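PDB 3KH1: predicted metal-dependent phosphohydrolase from Magnetospirillum magnetotacticum MS-1, which probably hydrolyses phosphate esters as a metal-dependent HD-domain enzyme, perhaps as a 5'-deoxynucleotidase, and is seen as a two-subunit assembly with bound calcium. Local coordinates for residues A11-F16 / L110-Q115; V78-G83 / A105-L110; H148-E153 / V193-L198. All blocks are in the same frame, centred on the assembly; numbering follows the deposited sequence.

Contact 1 (A11-F16 / L110-Q115)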
ATOM      1  N   ALA A  11       7.961  11.744  17.397  1.00 14.24           N
ATOM      2  CA  ALA A  11       7.130  10.821  18.156  1.00 14.75           C
ATOM      3  C   ALA A  11       5.678  10.836  17.669  1.00 14.99           C
ATOM      4  O   ALA A  11       5.046   9.776  17.615  1.00 14.88           O
ATOM      5  CB  ALA A  11       7.190  11.159  19.630  1.00 16.13           C
ATOM      6  N   ALA A  12       5.164  12.004  17.310  1.00 14.88           N
ATOM      7  CA  ALA A  12       3.800  12.121  16.810  1.00 14.65           C
ATOM      8  C   ALA A  12       3.692  11.388  15.480  1.00 14.39           C
ATOM      9  O   ALA A  12       2.770  10.579  15.254  1.00 14.16           O
ATOM     10  CB  ALA A  12       3.378  13.600  16.671  1.00 15.99           C
ATOM     11  N   GLN A  13       4.670  11.600  14.593  1.00 13.61           N
ATOM     12  CA  GLN A  13       4.700  10.879  13.315  1.00 13.59           C
ATOM     13  C   GLN A  13       4.728   9.362  13.500  1.00 13.20           C
ATOM     14  O   GLN A  13       3.972   8.633  12.856  1.00 13.52           O
ATOM     15  CB  GLN A  13       5.885  11.356  12.466  1.00 13.74           C
ATOM     16  CG  GLN A  13       5.713  12.798  12.054  1.00 13.85           C
ATOM     17  CD  GLN A  13       6.999  13.436  11.538  1.00 12.82           C
ATOM     18  OE1 GLN A  13       8.096  13.116  12.019  1.00 14.97           O
ATOM     19  NE2 GLN A  13       6.873  14.319  10.505  1.00 14.78           N
HETATM   20  N   MSE A  14       5.545   8.876  14.431  1.00 13.20           N
HETATM   21  CA  MSE A  14       5.622   7.432  14.662  1.00 13.46           C
HETATM   22  C   MSE A  14       4.338   6.897  15.263  1.00 13.66           C
HETATM   23  O   MSE A  14       3.919   5.787  14.916  1.00 13.83           O
HETATM   24  CB  MSE A  14       6.794   7.065  15.578  1.00 13.95           C
HETATM   25  CG  MSE A  14       8.133   7.381  14.993  1.00 15.57           C
HETATM   26 SE   MSE A  14       8.427   6.612  13.221  0.75 16.84          SE
HETATM   27  CE  MSE A  14      10.281   6.978  13.131  1.00 23.00           C
ATOM     28  N   SER A  15       3.666   7.694  16.113  1.00 14.15           N
ATOM     29  CA  SER A  15       2.405   7.258  16.696  1.00 14.91           C
ATOM     30  C   SER A  15       1.339   7.014  15.600  1.00 15.01           C
ATOM     31  O   SER A  15       0.590   6.035  15.665  1.00 15.05           O
ATOM     32  CB  SER A  15       1.924   8.244  17.736  1.00 16.10           C
ATOM     33  OG  SER A  15       1.267   9.389  17.196  1.00 18.28           O
ATOM     34  N   PHE A  16       1.354   7.847  14.553  1.00 14.05           N
ATOM     35  CA  PHE A  16       0.460   7.661  13.421  1.00 14.17           C
ATOM     36  C   PHE A  16       0.845   6.416  12.624  1.00 13.19           C
ATOM     37  O   PHE A  16      -0.013   5.600  12.299  1.00 12.66           O
ATOM     38  CB  PHE A  16       0.495   8.906  12.535  1.00 13.53           C
ATOM     39  CG  PHE A  16      -0.489   8.885  11.392  1.00 12.84           C
ATOM     40  CD1 PHE A  16      -1.812   9.204  11.580  1.00 13.93           C
ATOM     41  CD2 PHE A  16      -0.054   8.589  10.121  1.00 13.04           C
ATOM     42  CE1 PHE A  16      -2.693   9.214  10.535  1.00 13.68           C
ATOM     43  CE2 PHE A  16      -0.965   8.582   9.061  1.00 13.20           C
ATOM     44  CZ  PHE A  16      -2.269   8.930   9.290  1.00 13.10           C
ATOM     45  N   LEU A 110      -3.317  12.624  15.229  1.00 18.98           N
ATOM     46  CA  LEU A 110      -2.087  12.060  15.801  1.00 17.42           C
ATOM     47  C   LEU A 110      -0.818  12.717  15.218  1.00 17.55           C
ATOM     48  O   LEU A 110       0.228  12.749  15.851  1.00 18.41           O
ATOM     49  CB  LEU A 110      -2.031  10.549  15.584  1.00 18.59           C
ATOM     50  CG  LEU A 110      -3.085   9.705  16.332  1.00 20.21           C
ATOM     51  CD1 LEU A 110      -3.013   8.243  15.867  1.00 19.47           C
ATOM     52  CD2 LEU A 110      -2.934   9.826  17.867  1.00 23.08           C
ATOM     53  N   LEU A 111      -0.902  13.178  13.980  1.00 17.45           N
ATOM     54  CA  LEU A 111       0.254  13.764  13.305  1.00 16.98           C
ATOM     55  C   LEU A 111       0.584  15.134  13.891  1.00 17.97           C
ATOM     56  O   LEU A 111      -0.269  15.763  14.526  1.00 18.57           O
ATOM     57  CB  LEU A 111      -0.026  13.897  11.803  1.00 16.97           C
ATOM     58  CG  LEU A 111      -0.082  12.573  11.039  1.00 14.40           C
ATOM     59  CD1 LEU A 111      -0.811  12.783   9.705  1.00 16.62           C
ATOM     60  CD2 LEU A 111       1.335  11.998  10.888  1.00 14.37           C
ATOM     61  N   PRO A 112       1.817  15.612  13.649  1.00 17.07           N
ATOM     62  CA  PRO A 112       2.073  17.010  13.958  1.00 18.04           C
ATOM     63  C   PRO A 112       1.064  17.919  13.233  1.00 20.22           C
ATOM     64  O   PRO A 112       0.561  17.539  12.181  1.00 19.32           O
ATOM     65  CB  PRO A 112       3.482  17.265  13.431  1.00 19.76           C
ATOM     66  CG  PRO A 112       4.010  15.990  13.023  1.00 18.58           C
ATOM     67  CD  PRO A 112       2.951  14.960  12.983  1.00 16.57           C
ATOM     68  N   PRO A 113       0.769  19.106  13.784  1.00 21.96           N
ATOM     69  CA  PRO A 113      -0.280  19.946  13.190  1.00 21.53           C
ATOM     70  C   PRO A 113      -0.191  20.215  11.687  1.00 20.58           C
ATOM     71  O   PRO A 113      -1.233  20.237  11.033  1.00 21.69           O
ATOM     72  CB  PRO A 113      -0.167  21.253  13.973  1.00 23.32           C
ATOM     73  CG  PRO A 113       0.301  20.798  15.309  1.00 24.67           C
ATOM     74  CD  PRO A 113       1.234  19.648  15.074  1.00 23.32           C
ATOM     75  N   ASP A 114       1.006  20.464  11.151  1.00 19.90           N
ATOM     76  CA  ASP A 114       1.153  20.738   9.730  1.00 19.06           C
ATOM     77  C   ASP A 114       0.692  19.528   8.884  1.00 18.65           C
ATOM     78  O   ASP A 114      -0.075  19.665   7.943  1.00 18.93           O
ATOM     79  CB  ASP A 114       2.575  21.196   9.365  1.00 19.61           C
ATOM     80  CG  ASP A 114       3.637  20.126   9.616  1.00 20.50           C
ATOM     81  OD1 ASP A 114       3.546  19.379  10.589  1.00 21.68           O
ATOM     82  OD2 ASP A 114       4.601  20.035   8.843  1.00 26.69           O
ATOM     83  N   GLN A 115       1.106  18.350   9.277  1.00 17.21           N
ATOM     84  CA  GLN A 115       0.735  17.174   8.566  1.00 16.11           C
ATOM     85  C   GLN A 115      -0.689  16.726   8.851  1.00 15.92           C
ATOM     86  O   GLN A 115      -1.361  16.207   7.963  1.00 15.94           O
ATOM     87  CB  GLN A 115       1.709  16.029   8.881  1.00 15.10           C
ATOM     88  CG  GLN A 115       3.083  16.176   8.242  1.00 14.10           C
ATOM     89  CD  GLN A 115       3.977  15.030   8.571  1.00 13.68           C
ATOM     90  OE1 GLN A 115       4.158  14.691   9.749  1.00 15.08           O
ATOM     91  NE2 GLN A 115       4.575  14.430   7.539  1.00 13.47           N
TER
HETATM   92  O   HOH W   1       0.386  12.225  18.548  1.00 46.69           O
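Phe16 and Leu111 meet because each first torsion sets CG facing the other segment. Phe16 holds CG anti to its backbone N (chi1 -175°), whereas Leu111 holds CG anti to its carbonyl carbon. The branched leucine then sits over one ring face, CG 4.0 Å from the ring centroid and displaced toward the rim, a CH-pi contact. Its CD2 methyl reaches back to Phe16 CB at 3.6 Å, and Leu110 CB comes up at the ring edge. Ala12, small enough to let the turn close in, places CB 3.4 Å from Leu110 O and also rests near Pro112 CD. Gln13 lays its CG against the proline ring, 3.6 Å from Pro112 CD, the two side chains crossing at about a right angle. Beyond CG the glutamine is extended, and its NE2 donates to Gln115 OE1 over 2.8 Å in a nearly straight bond (168°). The acceptor lies in the amide plane of Gln13, yet the donor stands above the carbonyl plane of Gln115, the two amides being turned 63° apart. A water bridges Ser15 OG and Leu110 O, donating to both, and Ser15 OG itself donates to Ala12 O. Pro112 takes the N-cap position, and Pro113 opens the first turn of helix 113-128, where a missing N-H costs no helical bond. The glutamine amides continue into the second subunit: Gln13 bonds Tyr58 and Glu57 there, and Gln115 NE2 bonds Leu54 O. Both buried amides are thus hydrogen-bonded within the chain and across the dimer interface, beside an apolar Phe-Leu layer, and the site joins helix 8-19 to the 110-115 turn where the two subunits meet.

Contact 2 (V78-G83 / A105-L110)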
ATOM      1  N   VAL A  78      -9.447   6.917   7.296  1.00 12.41           N
ATOM      2  CA  VAL A  78     -10.626   7.147   8.126  1.00 13.06           C
ATOM      3  C   VAL A  78     -11.449   5.895   8.432  1.00 12.96           C
ATOM      4  O   VAL A  78     -12.149   5.837   9.475  1.00 14.41           O
ATOM      5  CB  VAL A  78     -11.578   8.220   7.527  1.00 13.43           C
ATOM      6  CG1 VAL A  78     -10.890   9.618   7.593  1.00 14.98           C
ATOM      7  CG2 VAL A  78     -12.077   7.831   6.101  1.00 14.69           C
ATOM      8  N   GLU A  79     -11.374   4.879   7.570  1.00 12.05           N
ATOM      9  CA  GLU A  79     -12.126   3.643   7.793  1.00 12.35           C
ATOM     10  C   GLU A  79     -11.672   2.845   9.019  1.00 13.01           C
ATOM     11  O   GLU A  79     -12.395   1.968   9.480  1.00 13.59           O
ATOM     12  CB  GLU A  79     -12.180   2.779   6.512  1.00 12.43           C
ATOM     13  CG  GLU A  79     -12.802   3.559   5.315  1.00 12.88           C
ATOM     14  CD  GLU A  79     -13.356   2.701   4.203  1.00 12.59           C
ATOM     15  OE1 GLU A  79     -13.049   1.517   4.123  1.00 14.00           O
ATOM     16  OE2 GLU A  79     -14.162   3.269   3.412  1.00 16.27           O
ATOM     17  N   ILE A  80     -10.471   3.102   9.537  1.00 12.63           N
ATOM     18  CA  ILE A  80     -10.043   2.501  10.807  1.00 13.20           C
ATOM     19  C   ILE A  80     -11.119   2.665  11.852  1.00 15.22           C
ATOM     20  O   ILE A  80     -11.369   1.730  12.612  1.00 16.48           O
ATOM     21  CB  ILE A  80      -8.683   3.051  11.280  1.00 13.23           C
ATOM     22  CG1 ILE A  80      -7.556   2.565  10.375  1.00 13.05           C
ATOM     23  CG2 ILE A  80      -8.417   2.717  12.744  1.00 14.93           C
ATOM     24  CD1 ILE A  80      -6.293   3.350  10.498  1.00 12.99           C
ATOM     25  N   ASP A  81     -11.693   3.870  11.953  1.00 15.95           N
ATOM     26  CA  ASP A  81     -12.755   4.138  12.897  1.00 17.19           C
ATOM     27  C   ASP A  81     -14.142   4.032  12.255  1.00 18.61           C
ATOM     28  O   ASP A  81     -15.110   3.641  12.929  1.00 20.40           O
ATOM     29  CB  ASP A  81     -12.625   5.546  13.513  1.00 19.41           C
ATOM     30  CG  ASP A  81     -11.427   5.725  14.448  1.00 19.28           C
ATOM     31  OD1 ASP A  81     -10.677   4.744  14.741  1.00 21.08           O
ATOM     32  OD2 ASP A  81     -11.326   6.904  14.943  1.00 21.42           O
ATOM     33  N   ALA A  82     -14.279   4.450  10.994  1.00 17.84           N
ATOM     34  CA  ALA A  82     -15.616   4.527  10.369  1.00 18.38           C
ATOM     35  C   ALA A  82     -16.089   3.219   9.740  1.00 18.06           C
ATOM     36  O   ALA A  82     -17.290   3.093   9.455  1.00 20.17           O
ATOM     37  CB  ALA A  82     -15.681   5.649   9.340  1.00 18.35           C
ATOM     38  N   GLY A  83     -15.181   2.273   9.505  1.00 16.83           N
ATOM     39  CA  GLY A  83     -15.493   1.034   8.790  1.00 16.45           C
ATOM     40  C   GLY A  83     -15.665   1.274   7.306  1.00 16.35           C
ATOM     41  O   GLY A  83     -15.591   2.391   6.815  1.00 16.62           O
ATOM     42  N   ALA A 105     -10.498  13.521  12.276  1.00 21.64           N
ATOM     43  CA  ALA A 105     -10.008  14.321  13.388  1.00 22.00           C
ATOM     44  C   ALA A 105      -9.118  13.541  14.374  1.00 22.63           C
ATOM     45  O   ALA A 105      -8.067  14.051  14.788  1.00 24.53           O
ATOM     46  CB  ALA A 105     -11.157  15.008  14.106  1.00 23.71           C
ATOM     47  N   ARG A 106      -9.498  12.314  14.719  1.00 21.41           N
ATOM     48  CA  ARG A 106      -8.746  11.534  15.679  1.00 21.72           C
ATOM     49  C   ARG A 106      -7.467  11.001  15.067  1.00 20.41           C
ATOM     50  O   ARG A 106      -6.392  11.061  15.672  1.00 21.18           O
ATOM     51  CB  ARG A 106      -9.559  10.357  16.212  1.00 22.16           C
ATOM     52  CG  ARG A 106      -8.826   9.601  17.317  1.00 22.55           C
ATOM     53  CD  ARG A 106      -9.561   8.358  17.739  1.00 23.45           C
ATOM     54  NE  ARG A 106      -9.362   7.225  16.823  1.00 22.53           N
ATOM     55  CZ  ARG A 106      -8.287   6.419  16.797  1.00 22.58           C
ATOM     56  NH1 ARG A 106      -7.247   6.597  17.614  1.00 24.88           N
ATOM     57  NH2 ARG A 106      -8.280   5.382  15.996  1.00 22.22           N
ATOM     58  N   LEU A 107      -7.585  10.442  13.855  1.00 17.81           N
ATOM     59  CA  LEU A 107      -6.473   9.744  13.238  1.00 16.39           C
ATOM     60  C   LEU A 107      -5.439  10.712  12.702  1.00 15.92           C
ATOM     61  O   LEU A 107      -4.260  10.608  13.072  1.00 16.16           O
ATOM     62  CB  LEU A 107      -6.984   8.788  12.150  1.00 16.00           C
ATOM     63  CG  LEU A 107      -7.666   7.524  12.757  1.00 15.96           C
ATOM     64  CD1 LEU A 107      -8.655   6.925  11.795  1.00 18.44           C
ATOM     65  CD2 LEU A 107      -6.584   6.550  13.246  1.00 18.13           C
ATOM     66  N   PHE A 108      -5.825  11.611  11.792  1.00 16.32           N
ATOM     67  CA  PHE A 108      -4.869  12.621  11.315  1.00 17.24           C
ATOM     68  C   PHE A 108      -4.394  13.513  12.471  1.00 17.77           C
ATOM     69  O   PHE A 108      -3.272  14.003  12.430  1.00 18.13           O
ATOM     70  CB  PHE A 108      -5.437  13.441  10.136  1.00 17.85           C
ATOM     71  CG  PHE A 108      -5.748  12.579   8.920  1.00 16.77           C
ATOM     72  CD1 PHE A 108      -4.760  11.816   8.306  1.00 15.83           C
ATOM     73  CD2 PHE A 108      -7.030  12.487   8.405  1.00 17.49           C
ATOM     74  CE1 PHE A 108      -5.042  11.007   7.217  1.00 15.40           C
ATOM     75  CE2 PHE A 108      -7.291  11.659   7.301  1.00 17.55           C
ATOM     76  CZ  PHE A 108      -6.313  10.951   6.737  1.00 14.50           C
ATOM     77  N   GLY A 109      -5.205  13.642  13.523  1.00 18.16           N
ATOM     78  CA  GLY A 109      -4.845  14.466  14.669  1.00 18.89           C
ATOM     79  C   GLY A 109      -3.670  13.895  15.442  1.00 18.90           C
ATOM     80  O   GLY A 109      -3.100  14.597  16.268  1.00 20.76           O
ATOM     81  N   LEU A 110      -3.317  12.624  15.229  1.00 18.98           N
ATOM     82  CA  LEU A 110      -2.087  12.060  15.801  1.00 17.42           C
ATOM     83  C   LEU A 110      -0.818  12.717  15.218  1.00 17.55           C
ATOM     84  O   LEU A 110       0.228  12.749  15.851  1.00 18.41           O
ATOM     85  CB  LEU A 110      -2.031  10.549  15.584  1.00 18.59           C
ATOM     86  CG  LEU A 110      -3.085   9.705  16.332  1.00 20.21           C
ATOM     87  CD1 LEU A 110      -3.013   8.243  15.867  1.00 19.47           C
ATOM     88  CD2 LEU A 110      -2.934   9.826  17.867  1.00 23.08           C
TER
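Arg106 and Asp81 form a side-on, two-pronged salt bridge between helix 96-108 and the short helix 79-82. NE of Arg106 donates to Asp81 OD2 at 2.7 Å, and NH2 of Arg106 donates to Asp81 OD1 at 2.8 Å. Both bonds are close to straight, 173° and 166°. The carboxylate lies at the guanidinium edge with the two planes only 21° apart: OD2 uses its syn lone pair, while OD1 is met on its syn side slightly out of the carboxylate plane. An arginine suits this place because the bend of its long chain at chi3 puts NE beside Asp81 OD2, while the short aspartate side chain keeps the carboxylate near its helix. NH2 has a second carboxylate partner in Glu19 of helix 8-19, so one cation serves acidic groups on two helices. Ile80 CG2 also lies at the guanidinium edge.

Beneath the bridge the packing is apolar. Leu107 points its CD1 methyl into the angle between Ile80 and Asp81, 3.9 Å from Ile80 CB and 4.0 Å from Asp81 CG. Farther in, Val78 CG1 approaches Phe108 CE2 at 4.1 Å, the two side chains meeting obliquely. Trp123 of helix 113-128 packs against both Val78 and Phe108 and extends this apolar patch. The chemistry is layered: branched aliphatic and aromatic groups fill the buried side, and the charged pair lies along the more exposed margin, where two parallel bonds fix the rotation of the guanidinium. The paired acids balance its positive charge, and the arginine would probably help keep Asp81 ionised.

Contact 3 (H148-E153 / V193-L198)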
ATOM      1  N   HIS A 148     -11.700  -6.968 -10.372  1.00  9.59           N
ATOM      2  CA  HIS A 148     -11.837  -8.124  -9.460  1.00  9.42           C
ATOM      3  C   HIS A 148     -13.153  -8.861  -9.647  1.00 10.07           C
ATOM      4  O   HIS A 148     -13.157 -10.094  -9.678  1.00 10.90           O
ATOM      5  CB  HIS A 148     -11.675  -7.678  -8.018  1.00  9.05           C
ATOM      6  CG  HIS A 148     -10.245  -7.528  -7.609  1.00  8.70           C
ATOM      7  ND1 HIS A 148      -9.740  -8.167  -6.521  1.00 10.50           N
ATOM      8  CD2 HIS A 148      -9.205  -6.843  -8.171  1.00  9.84           C
ATOM      9  CE1 HIS A 148      -8.443  -7.911  -6.440  1.00  9.44           C
ATOM     10  NE2 HIS A 148      -8.084  -7.119  -7.431  1.00 10.05           N
ATOM     11  N   ASN A 149     -14.255  -8.141  -9.878  1.00  9.30           N
ATOM     12  CA  ASN A 149     -15.508  -8.790 -10.112  1.00 10.32           C
ATOM     13  C   ASN A 149     -15.447  -9.608 -11.394  1.00  9.84           C
ATOM     14  O   ASN A 149     -16.025 -10.689 -11.496  1.00 11.23           O
ATOM     15  CB  ASN A 149     -16.655  -7.770 -10.182  1.00  9.69           C
ATOM     16  CG  ASN A 149     -17.556  -7.800  -8.995  1.00 10.47           C
ATOM     17  OD1 ASN A 149     -18.074  -8.839  -8.599  1.00 11.54           O
ATOM     18  ND2 ASN A 149     -17.837  -6.616  -8.475  1.00 12.90           N
ATOM     19  N   PHE A 150     -14.709  -9.138 -12.391  1.00 10.19           N
ATOM     20  CA  PHE A 150     -14.598  -9.907 -13.637  1.00 11.10           C
ATOM     21  C   PHE A 150     -13.838 -11.219 -13.348  1.00 11.02           C
ATOM     22  O   PHE A 150     -14.248 -12.300 -13.760  1.00 11.72           O
ATOM     23  CB  PHE A 150     -13.907  -9.092 -14.717  1.00 11.56           C
ATOM     24  CG  PHE A 150     -14.009  -9.701 -16.078  1.00 11.75           C
ATOM     25  CD1 PHE A 150     -15.089  -9.403 -16.888  1.00 12.27           C
ATOM     26  CD2 PHE A 150     -13.037 -10.549 -16.547  1.00 13.00           C
ATOM     27  CE1 PHE A 150     -15.204  -9.964 -18.125  1.00 13.70           C
ATOM     28  CE2 PHE A 150     -13.150 -11.152 -17.809  1.00 14.97           C
ATOM     29  CZ  PHE A 150     -14.225 -10.832 -18.606  1.00 14.69           C
ATOM     30  N   GLU A 151     -12.747 -11.132 -12.608  1.00 10.24           N
ATOM     31  CA  GLU A 151     -11.959 -12.308 -12.272  1.00 10.94           C
ATOM     32  C   GLU A 151     -12.700 -13.333 -11.431  1.00 11.01           C
ATOM     33  O   GLU A 151     -12.478 -14.521 -11.569  1.00 13.71           O
ATOM     34  CB  GLU A 151     -10.666 -11.936 -11.572  1.00 11.22           C
ATOM     35  CG  GLU A 151      -9.663 -11.141 -12.461  1.00 12.34           C
ATOM     36  CD  GLU A 151      -9.331 -11.789 -13.791  1.00 16.08           C
ATOM     37  OE1 GLU A 151      -8.758 -12.891 -13.720  1.00 19.54           O
ATOM     38  OE2 GLU A 151      -9.685 -11.196 -14.854  1.00 18.09           O
ATOM     39  N   THR A 152     -13.577 -12.841 -10.542  1.00 10.50           N
ATOM     40  CA  THR A 152     -14.322 -13.697  -9.649  1.00 10.16           C
ATOM     41  C   THR A 152     -15.719 -14.085 -10.196  1.00 10.11           C
ATOM     42  O   THR A 152     -16.529 -14.682  -9.490  1.00 11.41           O
ATOM     43  CB  THR A 152     -14.480 -13.054  -8.260  1.00 10.36           C
ATOM     44  OG1 THR A 152     -15.315 -11.885  -8.355  1.00 10.13           O
ATOM     45  CG2 THR A 152     -13.100 -12.705  -7.639  1.00 11.38           C
ATOM     46  N   GLU A 153     -15.958 -13.807 -11.469  1.00 11.91           N
ATOM     47  CA  GLU A 153     -17.200 -14.158 -12.143  1.00 12.20           C
ATOM     48  C   GLU A 153     -18.403 -13.525 -11.440  1.00 12.29           C
ATOM     49  O   GLU A 153     -19.439 -14.166 -11.246  1.00 13.62           O
ATOM     50  CB  GLU A 153     -17.301 -15.699 -12.301  1.00 13.13           C
ATOM     51  CG  GLU A 153     -16.083 -16.311 -13.033  1.00 17.29           C
ATOM     52  CD  GLU A 153     -16.182 -17.811 -13.328  1.00 25.56           C
ATOM     53  OE1 GLU A 153     -17.273 -18.382 -13.270  1.00 28.36           O
ATOM     54  OE2 GLU A 153     -15.133 -18.402 -13.644  1.00 32.67           O
ATOM     55  N   VAL A 193     -21.561  -8.770 -18.579  1.00 13.00           N
ATOM     56  CA  VAL A 193     -22.997  -8.992 -18.751  1.00 15.43           C
ATOM     57  C   VAL A 193     -23.211 -10.184 -19.690  1.00 15.72           C
ATOM     58  O   VAL A 193     -24.032 -11.063 -19.433  1.00 16.50           O
ATOM     59  CB  VAL A 193     -23.727  -7.706 -19.265  1.00 15.72           C
ATOM     60  CG1 VAL A 193     -25.156  -8.018 -19.695  1.00 18.85           C
ATOM     61  CG2 VAL A 193     -23.712  -6.615 -18.208  1.00 15.84           C
ATOM     62  N   ARG A 194     -22.454 -10.216 -20.791  1.00 16.79           N
ATOM     63  CA  ARG A 194     -22.545 -11.337 -21.730  1.00 18.44           C
ATOM     64  C   ARG A 194     -22.261 -12.681 -21.052  1.00 17.79           C
ATOM     65  O   ARG A 194     -22.877 -13.685 -21.419  1.00 19.11           O
ATOM     66  CB  ARG A 194     -21.584 -11.160 -22.900  1.00 19.45           C
ATOM     67  CG  ARG A 194     -21.971 -10.075 -23.870  1.00 22.98           C
ATOM     68  CD  ARG A 194     -20.888  -9.968 -25.003  1.00 27.73           C
ATOM     69  NE  ARG A 194     -20.759 -11.250 -25.702  1.00 31.29           N
ATOM     70  CZ  ARG A 194     -21.402 -11.545 -26.841  1.00 31.94           C
ATOM     71  NH1 ARG A 194     -21.273 -12.740 -27.413  1.00 33.10           N
ATOM     72  NH2 ARG A 194     -22.194 -10.645 -27.396  1.00 34.07           N
ATOM     73  N   ARG A 195     -21.328 -12.706 -20.089  1.00 16.38           N
ATOM     74  CA  ARG A 195     -20.957 -13.926 -19.407  1.00 16.55           C
ATOM     75  C   ARG A 195     -21.844 -14.283 -18.229  1.00 16.76           C
ATOM     76  O   ARG A 195     -21.660 -15.350 -17.637  1.00 19.03           O
ATOM     77  CB  ARG A 195     -19.523 -13.823 -18.904  1.00 16.20           C
ATOM     78  CG  ARG A 195     -18.500 -13.639 -19.976  1.00 16.25           C
ATOM     79  CD  ARG A 195     -17.127 -13.769 -19.385  1.00 15.83           C
ATOM     80  NE  ARG A 195     -16.039 -13.586 -20.331  1.00 15.81           N
ATOM     81  CZ  ARG A 195     -14.780 -13.896 -20.047  1.00 15.88           C
ATOM     82  NH1 ARG A 195     -14.463 -14.435 -18.878  1.00 16.10           N
ATOM     83  NH2 ARG A 195     -13.817 -13.606 -20.899  1.00 17.03           N
ATOM     84  N   GLY A 196     -22.795 -13.411 -17.901  1.00 15.35           N
ATOM     85  CA  GLY A 196     -23.724 -13.626 -16.779  1.00 15.92           C
ATOM     86  C   GLY A 196     -23.119 -13.310 -15.408  1.00 15.50           C
ATOM     87  O   GLY A 196     -23.666 -13.720 -14.389  1.00 17.09           O
ATOM     88  N   TYR A 197     -22.021 -12.559 -15.380  1.00 14.88           N
ATOM     89  CA  TYR A 197     -21.422 -12.179 -14.105  1.00 14.09           C
ATOM     90  C   TYR A 197     -22.189 -11.045 -13.396  1.00 15.21           C
ATOM     91  O   TYR A 197     -22.056 -10.821 -12.183  1.00 15.10           O
ATOM     92  CB  TYR A 197     -20.001 -11.635 -14.345  1.00 12.98           C
ATOM     93  CG  TYR A 197     -18.990 -12.584 -14.953  1.00 13.56           C
ATOM     94  CD1 TYR A 197     -19.232 -13.945 -15.068  1.00 15.19           C
ATOM     95  CD2 TYR A 197     -17.737 -12.113 -15.352  1.00 14.00           C
ATOM     96  CE1 TYR A 197     -18.252 -14.788 -15.595  1.00 15.42           C
ATOM     97  CE2 TYR A 197     -16.780 -12.960 -15.859  1.00 13.84           C
ATOM     98  CZ  TYR A 197     -17.039 -14.291 -15.980  1.00 14.71           C
ATOM     99  OH  TYR A 197     -16.065 -15.132 -16.518  1.00 17.09           O
ATOM    100  N   LEU A 198     -22.930 -10.291 -14.193  1.00 17.79           N
ATOM    101  CA  LEU A 198     -23.514  -9.032 -13.839  1.00 19.08           C
ATOM    102  C   LEU A 198     -24.874  -9.047 -14.501  1.00 20.64           C
ATOM    103  O   LEU A 198     -24.958  -9.286 -15.718  1.00 21.43           O
ATOM    104  CB  LEU A 198     -22.653  -7.821 -14.370  1.00 18.97           C
ATOM    105  CG  LEU A 198     -23.265  -6.479 -14.046  1.00 18.35           C
ATOM    106  CD1 LEU A 198     -23.328  -6.237 -12.585  1.00 19.00           C
ATOM    107  CD2 LEU A 198     -22.470  -5.363 -14.681  1.00 21.20           C
TER
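Two helix ends meet here, each finished by a Schellman motif: helix 132-151 closes with Glu153 at positive phi, and helix 179-195 with Gly196, a residue to which positive phi comes easily. In the first of these ends the side chain of Asn149 is about 4 Å from a bound calcium ion. Tyr197, just beyond the second end, packs into the first. Its ring edge turns toward the face of Phe150 in an edge-to-face pair, centroids 5.4 Å apart and planes at 73°, with Tyr197 CE2 over the centre of the phenylalanine ring. The two tyrosine faces are covered from opposite sides. Glu153 CA stands over the centre of one, 3.5 Å from the centroid in a CH-pi contact, and Arg195 CB lies over the rim of the other. Glu153 CB adds a 3.5 Å contact with Tyr197 CE1.

Arg195, extended from CG to NE, brings its guanidinium to the tip of Phe150, so that Phe150 CZ sits over the guanidinium centre, 3.4 Å from Arg195 CZ. The ring and guanidinium planes are 54° apart. In its own plane, Arg195 NH1 donates to Tyr197 OH at 2.9 Å, while NE forms a salt bridge with Glu191. These bonds hold the guanidinium in place between an acid and a phenol, and the cationic donor would probably draw electron density from the phenol oxygen.

Overall arrangement
From the N terminus, helix 8-19 comes first, and contact 1 ties it to the 110-115 turn, closing a loop of 93 intervening residues. Within that span lies contact 2, which closes a much shorter loop between helix 79-82 and the end of helix 96-108. The two share Leu110 and touch directly where Phe16 meets Leu107 and Phe108, so helices 8-19, 79-82, 96-108 and 113-128 are joined on one side of the chain. Contact 3 follows in series, linking the ends of helices 132-151 and 179-195 on the opposite side, its centre about 43 Å from that of contact 1. Contacts 1 and 3 both touch the second subunit.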